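Local coordinates for protein transcriptional regulator, TetR family (Marinobacter aquaeolei, PDB 3NNR) that probably binds DNA through an N-terminal helix-turn-helix domain as a TetR-family transcriptional regulator, and probably works as a dimer, at the interface of chains A and B. Residues are numbered along the deposited sequence; one frame, centred on the assembly and turned at random. Chains: chain A/B, Transcriptional regulator, TetR family.

The interface of chains A and B. Residues chain A 147, 151, 196-197; chain B 192, 195-196.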
loop_
_atom_site.group_PDB
_atom_site.type_symbol
_atom_site.label_atom_id
_atom_site.label_comp_id
_atom_site.label_asym_id
_atom_site.label_seq_id
_atom_site.Cartn_x
_atom_site.Cartn_y
_atom_site.Cartn_z
ATOM N N LEU A 147 16.923 -10.254 8.818
ATOM C CA LEU A 147 15.570 -10.832 8.700
ATOM C C LEU A 147 14.515 -10.051 9.519
ATOM O O LEU A 147 13.343 -10.020 9.140
ATOM C CB LEU A 147 15.590 -12.320 9.061
ATOM C CG LEU A 147 14.298 -13.151 9.059
ATOM C CD1 LEU A 147 13.393 -12.837 7.869
ATOM C CD2 LEU A 147 14.623 -14.680 9.118
HETATM N N MSE A 151 11.352 -8.099 8.043
HETATM C CA MSE A 151 10.023 -8.339 8.620
HETATM C C MSE A 151 9.315 -7.081 9.089
HETATM O O MSE A 151 8.095 -7.012 8.978
HETATM C CB MSE A 151 10.078 -9.352 9.756
HETATM C CG MSE A 151 10.011 -10.753 9.250
HETATM SE SE MSE A 151 10.745 -11.948 10.512
HETATM C CE MSE A 151 10.243 -11.109 12.263
ATOM N N PRO A 196 4.483 -18.139 12.289
ATOM C CA PRO A 196 5.495 -19.211 12.389
ATOM C C PRO A 196 6.667 -18.957 13.359
ATOM O O PRO A 196 7.362 -19.919 13.698
ATOM C CB PRO A 196 6.000 -19.343 10.960
ATOM C CG PRO A 196 5.866 -17.982 10.418
ATOM C CD PRO A 196 4.636 -17.387 11.034
ATOM N N TYR A 197 6.888 -17.701 13.775
ATOM C CA TYR A 197 7.945 -17.360 14.747
ATOM C C TYR A 197 7.492 -17.392 16.229
ATOM O O TYR A 197 8.308 -17.109 17.130
ATOM C CB TYR A 197 8.563 -15.992 14.434
ATOM C CG TYR A 197 9.127 -15.869 13.037
ATOM C CD1 TYR A 197 10.247 -16.632 12.636
ATOM C CD2 TYR A 197 8.565 -14.971 12.107
ATOM C CE1 TYR A 197 10.782 -16.522 11.327
ATOM C CE2 TYR A 197 9.091 -14.852 10.804
ATOM C CZ TYR A 197 10.201 -15.621 10.423
ATOM O OH TYR A 197 10.709 -15.482 9.151
ATOM N N THR B 192 10.672 -12.803 1.734
ATOM C CA THR B 192 10.782 -12.787 3.189
ATOM C C THR B 192 9.523 -13.376 3.832
ATOM O O THR B 192 9.621 -13.978 4.895
ATOM C CB THR B 192 11.024 -11.364 3.718
ATOM O OG1 THR B 192 12.241 -10.869 3.148
ATOM C CG2 THR B 192 11.126 -11.331 5.227
ATOM N N VAL B 195 10.142 -17.241 3.808
ATOM C CA VAL B 195 11.401 -17.734 4.426
ATOM C C VAL B 195 11.241 -18.876 5.462
ATOM O O VAL B 195 11.900 -19.905 5.313
ATOM C CB VAL B 195 12.253 -16.572 5.081
ATOM C CG1 VAL B 195 13.303 -17.111 6.130
ATOM C CG2 VAL B 195 12.938 -15.742 3.998
ATOM N N PRO B 196 10.402 -18.698 6.508
ATOM C CA PRO B 196 10.259 -19.778 7.506
ATOM C C PRO B 196 9.492 -21.035 7.048
ATOM O O PRO B 196 9.601 -22.063 7.724
ATOM C CB PRO B 196 9.531 -19.094 8.653
ATOM C CG PRO B 196 8.704 -18.078 7.982
ATOM C CD PRO B 196 9.493 -17.581 6.809
#
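The phenol oxygen OH of A:Tyr197 rests against the pyrrolidine ring of B:Pro196, 3.4 Å from its CD and 3.5 Å from its CG, and no nitrogen or oxygen of chain B lies close enough to hydrogen-bond to it. The contact is therefore one of shape and apolar surface. With CG anti to its carbonyl carbon (chi1 -56°), A:Tyr197 sends its phenol end across to chain B. The side chains run at about a right angle, yet the two ring planes are tilted only about 20° apart; the phenol is offset towards the CG-CD side of the proline, with CZ 3.8 Å from B:Pro196 CG. Proline suits the receiving place because its closed ring is compact and carries no N-H that would need a partner. An alanine in place of A:Tyr197 would probably leave one side of B:Pro196 without its aromatic neighbour and open a gap between the chains. Beside this pair the two copies of one proline meet obliquely, A:Pro196 CG lying 3.7 Å from B:Pro196 CG. On the neighbouring helix 145-160, A:Leu147 spreads its forked end over two residues. CD1 passes alongside the methyl CG2 of B:Thr192 at 3.8 Å, whereas CD2 meets CG1 of B:Val195 tip to tip at 4.1 Å. Threonine offers its methyl here, and branched valine a blunt apolar end. A:Met151, a selenomethionine, adds a marginal contact one helical turn from A:Leu147. Repeated by two-fold symmetry, this patch forms part of the helical interface joining the chains, likely the dimer contact typical of TetR regulators.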